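Long-range contacts in hypothetical sugar ABC-transporter sugar binding protein (Arthrobacter globiformis, PDB 7BVT), which binds cyclic alpha-maltosyl-1,6-maltose and, as a solute-binding protein of a sugar ABC transporter, probably delivers it for uptake: residues Ala139-Tyr144 against Gly333-Leu338; Thr292-Glu297 against Glu363-Ala368; Gly143-Lys148 against Leu359-Gln364; Trp264-Trp269 against Ser353-Leu358. All blocks are in the same frame, centred on the assembly; numbering follows the deposited sequence.

Contact 1: residues Ala139-Tyr144 against Gly333-Leu338; sequences ANNLGY and GMLPVL. With GLC (alpha-D-glucopyranose), chain B.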
# COMPACT_ATOMS: atom_id res chain seq x y z
N ALA A 139 -2.13 -4.58 6.36
CA ALA A 139 -1.50 -4.44 5.03
C ALA A 139 -2.56 -4.47 3.96
O ALA A 139 -3.68 -4.92 4.16
CB ALA A 139 -0.49 -5.53 4.82
N ASN A 140 -2.19 -3.92 2.82
CA ASN A 140 -2.97 -3.98 1.57
C ASN A 140 -1.97 -3.90 0.43
O ASN A 140 -0.75 -3.64 0.65
CB ASN A 140 -4.01 -2.87 1.53
CG ASN A 140 -3.44 -1.47 1.62
OD1 ASN A 140 -2.60 -1.10 0.80
ND2 ASN A 140 -3.98 -0.65 2.49
N ASN A 141 -2.43 -4.20 -0.77
CA ASN A 141 -1.58 -4.10 -1.96
C ASN A 141 -2.45 -3.91 -3.20
O ASN A 141 -3.69 -3.94 -3.13
CB ASN A 141 -0.55 -5.23 -2.05
CG ASN A 141 -1.15 -6.58 -2.34
OD1 ASN A 141 -1.97 -6.75 -3.26
ND2 ASN A 141 -0.69 -7.56 -1.61
N LEU A 142 -1.77 -3.52 -4.27
CA LEU A 142 -2.47 -3.22 -5.53
C LEU A 142 -2.59 -4.51 -6.33
O LEU A 142 -1.64 -5.25 -6.46
CB LEU A 142 -1.70 -2.17 -6.32
CG LEU A 142 -1.82 -0.77 -5.77
CD1 LEU A 142 -0.81 0.16 -6.49
CD2 LEU A 142 -3.18 -0.22 -5.97
N GLY A 143 -3.76 -4.65 -6.93
CA GLY A 143 -4.09 -5.81 -7.75
C GLY A 143 -4.77 -5.37 -9.01
O GLY A 143 -5.05 -4.18 -9.20
N TYR A 144 -5.07 -6.34 -9.84
CA TYR A 144 -5.80 -6.08 -11.10
C TYR A 144 -7.26 -6.46 -10.88
O TYR A 144 -7.53 -7.57 -10.49
CB TYR A 144 -5.16 -6.91 -12.22
CG TYR A 144 -5.83 -6.79 -13.56
CD1 TYR A 144 -5.55 -5.73 -14.38
CD2 TYR A 144 -6.75 -7.73 -13.99
CE1 TYR A 144 -6.16 -5.57 -15.63
CE2 TYR A 144 -7.38 -7.58 -15.22
CZ TYR A 144 -7.12 -6.49 -16.01
OH TYR A 144 -7.70 -6.41 -17.24
N GLY A 333 -11.00 -7.24 6.33
CA GLY A 333 -10.64 -7.40 4.91
C GLY A 333 -9.24 -6.90 4.58
O GLY A 333 -8.89 -6.76 3.39
N MET A 334 -8.47 -6.59 5.61
CA MET A 334 -7.06 -6.18 5.42
C MET A 334 -6.21 -7.43 5.32
O MET A 334 -6.57 -8.50 5.78
CB MET A 334 -6.57 -5.20 6.50
CG MET A 334 -7.43 -3.98 6.46
SD MET A 334 -6.89 -2.51 7.32
CE MET A 334 -7.26 -3.12 8.94
N LEU A 335 -5.08 -7.33 4.61
CA LEU A 335 -4.23 -8.50 4.42
C LEU A 335 -3.37 -8.71 5.66
O LEU A 335 -2.97 -7.74 6.30
CB LEU A 335 -3.33 -8.29 3.19
CG LEU A 335 -4.07 -7.92 1.92
CD1 LEU A 335 -3.11 -7.72 0.78
CD2 LEU A 335 -5.07 -9.00 1.53
N PRO A 336 -3.05 -9.97 6.01
CA PRO A 336 -2.30 -10.23 7.21
C PRO A 336 -0.87 -9.74 7.04
O PRO A 336 -0.29 -9.86 5.96
CB PRO A 336 -2.30 -11.73 7.42
CG PRO A 336 -3.01 -12.31 6.25
CD PRO A 336 -3.52 -11.21 5.37
N VAL A 337 -0.29 -9.27 8.11
CA VAL A 337 1.12 -8.77 8.05
C VAL A 337 2.14 -9.90 8.26
O VAL A 337 3.34 -9.66 8.04
CB VAL A 337 1.34 -7.63 9.07
CG1 VAL A 337 0.39 -6.48 8.79
CG2 VAL A 337 1.22 -8.07 10.51
N LEU A 338 1.70 -11.07 8.74
CA LEU A 338 2.56 -12.22 9.00
C LEU A 338 2.61 -13.11 7.76
O LEU A 338 1.56 -13.45 7.22
CB LEU A 338 2.00 -13.00 10.19
CG LEU A 338 1.95 -12.26 11.51
CD1 LEU A 338 1.36 -13.15 12.60
CD2 LEU A 338 3.34 -11.83 11.96
C1 GLC B . -3.79 3.22 0.48
C2 GLC B . -2.58 2.75 1.23
C3 GLC B . -1.58 3.86 1.38
C4 GLC B . -1.28 4.43 -0.01
C5 GLC B . -2.56 4.97 -0.63
C6 GLC B . -2.30 5.51 -2.05
O2 GLC B . -3.03 2.14 2.42
O3 GLC B . -0.41 3.36 2.05
O4 GLC B . -0.36 5.51 0.04
O5 GLC B . -3.46 3.89 -0.77
O6 GLC B . -3.35 6.41 -2.38

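Contact 2: residues Thr292-Glu297 against Glu363-Ala368; sequences TNLGGE and EQMADA. With GLC (alpha-D-glucopyranose), chain B.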
# COMPACT_ATOMS: atom_id res chain seq x y z
N THR A 292 4.11 -5.88 -6.66
CA THR A 292 3.08 -4.91 -6.30
C THR A 292 3.60 -3.98 -5.20
O THR A 292 4.77 -4.10 -4.84
CB THR A 292 1.76 -5.62 -5.98
OG1 THR A 292 0.79 -4.58 -5.89
CG2 THR A 292 1.83 -6.42 -4.71
N ASN A 293 2.74 -3.05 -4.78
CA ASN A 293 3.08 -1.96 -3.84
C ASN A 293 2.26 -2.15 -2.56
O ASN A 293 1.08 -2.49 -2.68
CB ASN A 293 2.76 -0.62 -4.48
CG ASN A 293 3.73 0.47 -4.09
OD1 ASN A 293 4.43 0.36 -3.08
ND2 ASN A 293 3.74 1.48 -4.91
N LEU A 294 2.88 -2.01 -1.40
CA LEU A 294 2.25 -2.21 -0.07
C LEU A 294 1.69 -0.91 0.50
O LEU A 294 2.37 0.10 0.52
CB LEU A 294 3.25 -2.80 0.90
CG LEU A 294 3.64 -4.24 0.62
CD1 LEU A 294 4.95 -4.61 1.28
CD2 LEU A 294 2.51 -5.18 1.08
N GLY A 295 0.47 -1.00 1.01
CA GLY A 295 -0.12 0.04 1.86
C GLY A 295 -0.44 -0.51 3.22
O GLY A 295 -0.12 -1.67 3.50
N GLY A 296 -1.07 0.33 4.02
CA GLY A 296 -1.61 -0.12 5.30
C GLY A 296 -0.97 0.57 6.48
O GLY A 296 -0.13 1.49 6.29
N GLU A 297 -1.38 0.15 7.68
CA GLU A 297 -1.05 0.89 8.92
C GLU A 297 0.14 0.29 9.64
O GLU A 297 0.25 -0.94 9.70
CB GLU A 297 -2.24 0.87 9.85
CG GLU A 297 -3.28 1.89 9.43
CD GLU A 297 -4.09 1.57 8.18
OE1 GLU A 297 -4.71 0.51 8.14
OE2 GLU A 297 -4.06 2.38 7.25
N GLU A 363 -1.77 -13.68 -2.17
CA GLU A 363 -0.64 -14.39 -2.79
C GLU A 363 0.42 -13.34 -3.18
O GLU A 363 1.60 -13.63 -3.07
CB GLU A 363 -1.18 -15.21 -3.96
CG GLU A 363 -2.00 -16.39 -3.45
CD GLU A 363 -2.49 -17.32 -4.55
OE1 GLU A 363 -2.66 -18.49 -4.27
OE2 GLU A 363 -2.71 -16.85 -5.67
N GLN A 364 -0.01 -12.11 -3.46
CA GLN A 364 0.96 -11.08 -3.91
C GLN A 364 1.80 -10.61 -2.72
O GLN A 364 2.76 -9.87 -2.97
CB GLN A 364 0.26 -9.84 -4.48
CG GLN A 364 -0.25 -10.11 -5.90
CD GLN A 364 -0.75 -8.85 -6.58
OE1 GLN A 364 -0.48 -8.66 -7.78
NE2 GLN A 364 -1.48 -7.98 -5.86
N MET A 365 1.44 -10.94 -1.45
CA MET A 365 2.24 -10.41 -0.31
C MET A 365 3.69 -10.87 -0.48
O MET A 365 4.57 -10.10 -0.14
CB MET A 365 1.66 -10.86 1.03
CG MET A 365 0.37 -10.14 1.36
SD MET A 365 0.53 -8.38 1.58
CE MET A 365 1.57 -8.33 3.04
N ALA A 366 3.94 -12.02 -1.12
CA ALA A 366 5.27 -12.58 -1.33
C ALA A 366 6.10 -11.72 -2.29
O ALA A 366 7.33 -11.72 -2.17
CB ALA A 366 5.11 -13.99 -1.86
N ASP A 367 5.46 -11.02 -3.22
CA ASP A 367 6.16 -10.24 -4.27
C ASP A 367 6.03 -8.73 -4.04
O ASP A 367 6.35 -7.98 -4.95
CB ASP A 367 5.60 -10.66 -5.62
CG ASP A 367 5.80 -12.14 -5.92
OD1 ASP A 367 6.93 -12.63 -5.73
OD2 ASP A 367 4.86 -12.76 -6.38
N ALA A 368 5.50 -8.31 -2.91
CA ALA A 368 5.12 -6.90 -2.73
C ALA A 368 6.34 -6.14 -2.24
O ALA A 368 7.19 -6.66 -1.40
CB ALA A 368 3.99 -6.76 -1.75
C1 GLC B . -3.79 3.22 0.48
C2 GLC B . -2.58 2.75 1.23
C3 GLC B . -1.58 3.86 1.38
C4 GLC B . -1.28 4.43 -0.01
C5 GLC B . -2.56 4.97 -0.63
C6 GLC B . -2.30 5.51 -2.05
O2 GLC B . -3.03 2.14 2.42
O3 GLC B . -0.41 3.36 2.05
O4 GLC B . -0.36 5.51 0.04
O5 GLC B . -3.46 3.89 -0.77
O6 GLC B . -3.35 6.41 -2.38

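Contact 3: residues Gly143-Lys148 against Leu359-Gln364; sequences GYMYNK and LPYVEQ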
# COMPACT_ATOMS: atom_id res chain seq x y z
N GLY A 143 -3.76 -4.65 -6.93
CA GLY A 143 -4.09 -5.81 -7.75
C GLY A 143 -4.77 -5.37 -9.01
O GLY A 143 -5.05 -4.18 -9.20
N TYR A 144 -5.07 -6.34 -9.84
CA TYR A 144 -5.80 -6.08 -11.10
C TYR A 144 -7.26 -6.46 -10.88
O TYR A 144 -7.53 -7.57 -10.49
CB TYR A 144 -5.16 -6.91 -12.22
CG TYR A 144 -5.83 -6.79 -13.56
CD1 TYR A 144 -5.55 -5.73 -14.38
CD2 TYR A 144 -6.75 -7.73 -13.99
CE1 TYR A 144 -6.16 -5.57 -15.63
CE2 TYR A 144 -7.38 -7.58 -15.22
CZ TYR A 144 -7.12 -6.49 -16.01
OH TYR A 144 -7.70 -6.41 -17.24
N MET A 145 -8.14 -5.52 -11.16
CA MET A 145 -9.61 -5.80 -11.11
C MET A 145 -10.18 -5.56 -12.50
O MET A 145 -9.71 -4.71 -13.23
CB MET A 145 -10.32 -4.88 -10.13
CG MET A 145 -10.25 -5.28 -8.73
SD MET A 145 -11.56 -4.38 -7.81
CE MET A 145 -11.29 -5.18 -6.23
N TYR A 146 -11.19 -6.34 -12.86
CA TYR A 146 -11.78 -6.21 -14.19
C TYR A 146 -13.27 -6.50 -14.11
O TYR A 146 -13.74 -7.18 -13.19
CB TYR A 146 -11.07 -7.13 -15.16
CG TYR A 146 -11.29 -8.60 -14.97
CD1 TYR A 146 -10.62 -9.34 -14.01
CD2 TYR A 146 -12.17 -9.29 -15.82
CE1 TYR A 146 -10.84 -10.71 -13.85
CE2 TYR A 146 -12.33 -10.65 -15.71
CZ TYR A 146 -11.71 -11.37 -14.70
OH TYR A 146 -11.92 -12.73 -14.59
N ASN A 147 -13.94 -6.07 -15.16
CA ASN A 147 -15.41 -6.19 -15.29
C ASN A 147 -15.71 -7.40 -16.17
O ASN A 147 -15.44 -7.35 -17.38
CB ASN A 147 -15.97 -4.90 -15.85
CG ASN A 147 -17.48 -4.89 -16.05
OD1 ASN A 147 -18.07 -5.94 -16.28
ND2 ASN A 147 -18.05 -3.71 -15.95
N LYS A 148 -16.26 -8.46 -15.58
CA LYS A 148 -16.43 -9.72 -16.33
C LYS A 148 -17.49 -9.50 -17.42
O LYS A 148 -17.35 -10.09 -18.51
CB LYS A 148 -16.84 -10.85 -15.39
CG LYS A 148 -15.85 -11.18 -14.29
CD LYS A 148 -16.11 -12.60 -13.74
CE LYS A 148 -15.34 -12.88 -12.46
NZ LYS A 148 -15.61 -14.26 -11.99
N LEU A 359 -7.98 -13.65 -2.85
CA LEU A 359 -6.84 -14.59 -2.82
C LEU A 359 -5.66 -14.02 -3.63
O LEU A 359 -4.52 -14.12 -3.22
CB LEU A 359 -7.24 -15.99 -3.32
CG LEU A 359 -6.12 -17.02 -3.27
CD1 LEU A 359 -5.63 -17.23 -1.85
CD2 LEU A 359 -6.52 -18.38 -3.88
N PRO A 360 -5.85 -13.44 -4.83
CA PRO A 360 -4.68 -12.97 -5.59
C PRO A 360 -3.91 -11.92 -4.77
O PRO A 360 -2.70 -11.88 -4.86
CB PRO A 360 -5.30 -12.33 -6.83
CG PRO A 360 -6.54 -13.18 -7.02
CD PRO A 360 -7.10 -13.31 -5.61
N TYR A 361 -4.63 -11.10 -4.02
CA TYR A 361 -3.99 -10.03 -3.20
C TYR A 361 -3.16 -10.67 -2.09
O TYR A 361 -2.04 -10.23 -1.77
CB TYR A 361 -5.07 -9.11 -2.66
CG TYR A 361 -5.74 -8.23 -3.68
CD1 TYR A 361 -5.23 -6.97 -3.96
CD2 TYR A 361 -6.91 -8.62 -4.31
CE1 TYR A 361 -5.84 -6.12 -4.85
CE2 TYR A 361 -7.54 -7.76 -5.20
CZ TYR A 361 -7.01 -6.50 -5.46
OH TYR A 361 -7.58 -5.64 -6.33
N VAL A 362 -3.70 -11.74 -1.50
CA VAL A 362 -2.97 -12.46 -0.43
C VAL A 362 -1.68 -13.04 -1.00
O VAL A 362 -0.63 -12.91 -0.38
CB VAL A 362 -3.88 -13.51 0.22
CG1 VAL A 362 -3.06 -14.33 1.21
CG2 VAL A 362 -5.10 -12.87 0.87
N GLU A 363 -1.77 -13.68 -2.17
CA GLU A 363 -0.64 -14.39 -2.79
C GLU A 363 0.42 -13.34 -3.18
O GLU A 363 1.60 -13.63 -3.07
CB GLU A 363 -1.18 -15.21 -3.96
CG GLU A 363 -2.00 -16.39 -3.45
CD GLU A 363 -2.49 -17.32 -4.55
OE1 GLU A 363 -2.66 -18.49 -4.27
OE2 GLU A 363 -2.71 -16.85 -5.67
N GLN A 364 -0.01 -12.11 -3.46
CA GLN A 364 0.96 -11.08 -3.91
C GLN A 364 1.80 -10.61 -2.72
O GLN A 364 2.76 -9.87 -2.97
CB GLN A 364 0.26 -9.84 -4.48
CG GLN A 364 -0.25 -10.11 -5.90
CD GLN A 364 -0.75 -8.85 -6.58
OE1 GLN A 364 -0.48 -8.66 -7.78
NE2 GLN A 364 -1.48 -7.98 -5.86

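Contact 4: residues Trp264-Trp269 against Ser353-Leu358; sequences WMVGIW and STEPRL. With GLC (alpha-D-glucopyranose), chain C; GLC (alpha-D-glucopyranose), chain B.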
# COMPACT_ATOMS: atom_id res chain seq x y z
N TRP A 264 -8.46 -3.31 -0.52
CA TRP A 264 -9.64 -2.82 0.23
C TRP A 264 -10.89 -2.81 -0.66
O TRP A 264 -11.99 -2.89 -0.10
CB TRP A 264 -9.37 -1.45 0.85
CG TRP A 264 -9.04 -0.39 -0.15
CD1 TRP A 264 -9.93 0.39 -0.83
CD2 TRP A 264 -7.74 0.02 -0.61
NE1 TRP A 264 -9.29 1.24 -1.68
CE2 TRP A 264 -7.94 1.03 -1.57
CE3 TRP A 264 -6.44 -0.38 -0.32
CZ2 TRP A 264 -6.88 1.65 -2.25
CZ3 TRP A 264 -5.41 0.27 -0.95
CH2 TRP A 264 -5.62 1.27 -1.88
N MET A 265 -10.74 -2.64 -1.98
CA MET A 265 -11.93 -2.59 -2.88
C MET A 265 -12.63 -3.94 -2.91
O MET A 265 -13.84 -3.94 -3.26
CB MET A 265 -11.52 -2.22 -4.31
CG MET A 265 -11.01 -0.82 -4.41
SD MET A 265 -12.16 0.43 -3.81
CE MET A 265 -13.51 0.21 -4.97
N VAL A 266 -11.96 -5.05 -2.65
CA VAL A 266 -12.64 -6.38 -2.69
C VAL A 266 -13.73 -6.34 -1.63
O VAL A 266 -14.85 -6.83 -1.91
CB VAL A 266 -11.67 -7.54 -2.47
CG1 VAL A 266 -12.43 -8.88 -2.34
CG2 VAL A 266 -10.64 -7.60 -3.57
N GLY A 267 -13.40 -5.80 -0.47
CA GLY A 267 -14.31 -5.75 0.69
C GLY A 267 -15.46 -4.79 0.42
O GLY A 267 -16.62 -5.17 0.65
N ILE A 268 -15.15 -3.57 -0.00
CA ILE A 268 -16.16 -2.53 -0.33
C ILE A 268 -17.14 -3.09 -1.37
O ILE A 268 -18.35 -3.03 -1.13
CB ILE A 268 -15.46 -1.25 -0.79
CG1 ILE A 268 -14.65 -0.64 0.35
CG2 ILE A 268 -16.47 -0.27 -1.36
CD1 ILE A 268 -13.56 0.25 -0.10
N TRP A 269 -16.65 -3.73 -2.42
CA TRP A 269 -17.51 -4.25 -3.52
C TRP A 269 -18.12 -5.63 -3.26
O TRP A 269 -19.18 -5.91 -3.84
CB TRP A 269 -16.73 -4.25 -4.82
CG TRP A 269 -16.62 -2.87 -5.40
CD1 TRP A 269 -17.08 -1.70 -4.88
CD2 TRP A 269 -15.95 -2.53 -6.62
NE1 TRP A 269 -16.76 -0.65 -5.70
CE2 TRP A 269 -16.06 -1.14 -6.78
CE3 TRP A 269 -15.29 -3.30 -7.59
CZ2 TRP A 269 -15.54 -0.48 -7.88
CZ3 TRP A 269 -14.76 -2.64 -8.67
CH2 TRP A 269 -14.89 -1.26 -8.81
N SER A 353 -13.49 -19.77 1.01
CA SER A 353 -14.90 -20.01 1.41
C SER A 353 -15.67 -18.69 1.47
O SER A 353 -16.85 -18.69 1.17
CB SER A 353 -15.00 -20.78 2.72
OG SER A 353 -14.95 -19.87 3.83
N THR A 354 -15.01 -17.57 1.80
CA THR A 354 -15.70 -16.36 2.23
C THR A 354 -15.45 -15.22 1.24
O THR A 354 -16.42 -14.55 0.92
CB THR A 354 -15.33 -16.04 3.68
OG1 THR A 354 -15.42 -17.28 4.38
CG2 THR A 354 -16.19 -14.99 4.32
N GLU A 355 -14.22 -15.03 0.76
CA GLU A 355 -13.85 -13.78 0.04
C GLU A 355 -12.87 -14.18 -1.05
O GLU A 355 -11.74 -13.75 -1.06
CB GLU A 355 -13.27 -12.78 1.05
CG GLU A 355 -13.24 -11.31 0.61
CD GLU A 355 -12.87 -10.34 1.75
OE1 GLU A 355 -12.70 -10.83 2.91
OE2 GLU A 355 -12.74 -9.09 1.50
N PRO A 356 -13.23 -15.10 -1.96
CA PRO A 356 -12.25 -15.75 -2.82
C PRO A 356 -11.50 -14.75 -3.73
O PRO A 356 -10.37 -15.04 -4.11
CB PRO A 356 -13.09 -16.73 -3.65
CG PRO A 356 -14.46 -16.22 -3.52
CD PRO A 356 -14.59 -15.59 -2.15
N ARG A 357 -12.12 -13.62 -4.05
CA ARG A 357 -11.46 -12.61 -4.94
C ARG A 357 -10.33 -11.90 -4.17
O ARG A 357 -9.55 -11.21 -4.79
CB ARG A 357 -12.48 -11.67 -5.55
CG ARG A 357 -13.30 -12.42 -6.60
CD ARG A 357 -14.45 -11.61 -7.09
NE ARG A 357 -15.42 -11.36 -6.04
CZ ARG A 357 -16.61 -10.82 -6.26
NH1 ARG A 357 -16.93 -10.42 -7.48
NH2 ARG A 357 -17.47 -10.64 -5.28
N LEU A 358 -10.22 -12.09 -2.87
CA LEU A 358 -9.07 -11.53 -2.13
C LEU A 358 -7.84 -12.42 -2.36
O LEU A 358 -6.72 -11.94 -2.13
CB LEU A 358 -9.42 -11.42 -0.64
CG LEU A 358 -8.53 -10.48 0.16
CD1 LEU A 358 -8.76 -9.04 -0.19
CD2 LEU A 358 -8.77 -10.68 1.65
C1 GLC C . -8.84 4.20 1.57
C2 GLC C . -8.21 2.86 1.97
C3 GLC C . -6.72 3.03 2.24
C4 GLC C . -6.02 3.74 1.09
C5 GLC C . -6.71 5.06 0.80
C6 GLC C . -6.14 5.81 -0.37
O1 GLC C . -8.96 5.19 2.63
O2 GLC C . -8.86 2.14 3.08
O3 GLC C . -6.15 1.76 2.45
O4 GLC C . -4.61 4.03 1.36
O5 GLC C . -8.09 4.77 0.50
O6 GLC C . -6.98 6.95 -0.76
C1 GLC B . -3.79 3.22 0.48
C2 GLC B . -2.58 2.75 1.23
C3 GLC B . -1.58 3.86 1.38
C4 GLC B . -1.28 4.43 -0.01
C5 GLC B . -2.56 4.97 -0.63
C6 GLC B . -2.30 5.51 -2.05
O2 GLC B . -3.03 2.14 2.42
O3 GLC B . -0.41 3.36 2.05
O4 GLC B . -0.36 5.51 0.04
O5 GLC B . -3.46 3.89 -0.77
O6 GLC B . -3.35 6.41 -2.38
O HOH W 1 -19.92 -8.77 -5.07

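Contact 1: residues Ala139-Tyr144 against Gly333-Leu338
Ala-139 and Leu-335 meet backbone to backbone: the amide N of Leu-335 donates to the carbonyl O of Ala-139 at 2.8 Å, while the return bond from Ala-139 N to Leu-335 O is weak. Leu-335 can be followed outward from this bond. Its CB sits 3.5 Å from Ala-139 O; CG stands beside the backbone N (chi1 -54°) and passes the same oxygen on the way to the CA of Asn-140; CD1 ends 3.4 Å from ND2 of Asn-141, the two side chains crossing at about a right angle. That amide makes its hydrogen bond with the carbonyl O of Tyr-361, so the leucine methyl is packed against a group already engaged. Val-337 adds CG1, 4.2 Å from Ala-139 CB. Asn-140, backed at its CA by Leu-335, holds CG between its own N and carbonyl carbon (chi1 60°) and turns to the sugar: ND2 gives the chain B glucose O2 a nearly straight bond, 2.9 Å and 174°. An alanine here would be likely to leave that O2 without its asparagine donor, with Asp-90 and Arg-371 still bonded to the glucose. The pairing thus ties the loop after helix 322-332 to the residues leading into strand 140-147, at the glycan pocket of a two-lobed periplasmic binding protein-like fold.

Contact 2: residues Thr292-Glu297 against Glu363-Ala368
Thr-292 and Leu-294, on the strand that runs into the glycan pocket of this solute-binding protein fold, pack against the turn that carries the chain from helix 359-363 to strand 368-369. The tight part is Ala-368: its CB lies 3.5 Å from CG of Leu-294, closer than carbons usually come, and both leucine methyls touch it as well. CD2 of Leu-294 also reaches SD of Met-365 at 3.8 Å, because the methionine chain bends at chi2 and chi3 and returns to the strand. An alanine in place of Leu-294 would probably open a gap between the CB of Ala-368 and the sulfur of Met-365. Thr-292 lays CG2 against CB of Ala-368 at 3.7 Å and meets the extended chain of Gln-364 at about a right angle. Its OG1, anti to the backbone N (chi1 -170°), bonds to the carbonyl O of Leu-142, which Gln-364 NE2 also grips. The looser side is at Asp-367, partly exposed, whose carboxylate leads away from the strand, and at Glu-363 and Ala-366, which face solvent. Farther along the strand, Gly-295 has its CA 3.3 Å from O3 of the chain B glucose, and the N of Gly-296 makes a weak hydrogen bond to the glucose O2 at 3.1 Å.

Contact 3: residues Gly143-Lys148 against Leu359-Gln364
The hydroxyl of Tyr-361 is held by a hydrogen bond to the carbonyl O of Glu-261 and lies against the side chain of Met-145, 3.6 Å from its CG and 3.7 Å from its CE. The methionine stays extended beyond CG and crosses the tyrosine at about a right angle, so CG and CE both touch the oxygen from the same side. Inward along the ring, CE1 of Tyr-361 comes 3.3 Å from the backbone N of Gly-143, obliquely to the ring plane, and 3.4 Å from its CA. No room is left for a CB at Gly-143 beside CE1, consistent with a glycine at this close approach. In this solute-binding protein fold the helix covers strand 140-147 almost antiparallel to it, at 166° between the short axes and 8.9 Å apart. The tyrosine ring reaches the strand because CG stands beside the backbone N (chi1 -71°). It is also bordered by Val-266 and Thr-279, and Met-145 goes on to touch Met-265 and Trp-269. Nearby, NE2 of Gln-364 sits 3.9 Å from Gly-143 CA and donates to the carbonyl O of Leu-142, while OE1 accepts from the backbone N of Val-282.

Contact 4: residues Trp264-Trp269 against Ser353-Leu358
Val-266 and Leu-358 bring the two backbones nearest, their CA atoms 6.3 Å apart, where helix 264-271 passes the segment that leaves helix 345-354 at Glu-355 and leads to helix 359-363. In this solute-binding protein fold the contact sets helix 264-271 against that connection, while Trp-264, two residues before Val-266, belongs to the glycan pocket. Val-266 carries most of the contact. Its CB lies 4.0 Å from CD1 of Leu-358, its CG2 faces the carbonyl O of Arg-357, and its CG1, anti to the backbone N (chi1 173°), rests 3.9 Å from CG of Glu-355. The extended glutamate crosses this methyl obliquely, and OE2 ends 3.8 Å from CA of Gly-267. Leu-358 also touches Leu-335, and Tyr-347 and Val-351 of helix 345-354. Arg-357 turns its guanidinium to Phe-277 in a cation-pi contact, giving NH1 to that residue's carbonyl O; a water then links its NH2 to the carbonyl O of Trp-269. At the sugar end, the CB of Trp-264 points away from the 353-358 segment, and its indole meets the sugars. One face carries the chain C glucose, with C2 of that sugar 3.8 Å above the plane and offset toward the rim. Carbohydrate stacked on an aromatic ring is a common feature of sugar-binding proteins. The chain B glucose is close as well, its C1 3.6 Å from CH2 of Trp-264.

Overall arrangement
From the N terminus, strand 140-147 comes first and starts two loops: contact 1 closes on the segment after helix 322-332, contact 3 on helix 359-363. The two loops start from the same overlapping stretch, and contact 3 closes later in the chain. Contact 4 runs from helix 264-271 to residues 353-358, wholly inside the span of contact 3 but crossing contact 1. Contact 2 starts at strand 292-301 and ends past helix 359-363, so it crosses both contact 1 and contact 4. Contacts 2 and 3 end on overlapping residues, and their strands are neighbours in one sheet. Together they fasten the chain from 333 to 368 onto that sheet and onto helix 264-271, with contacts 1, 2 and 4 all reaching the chain B glucose.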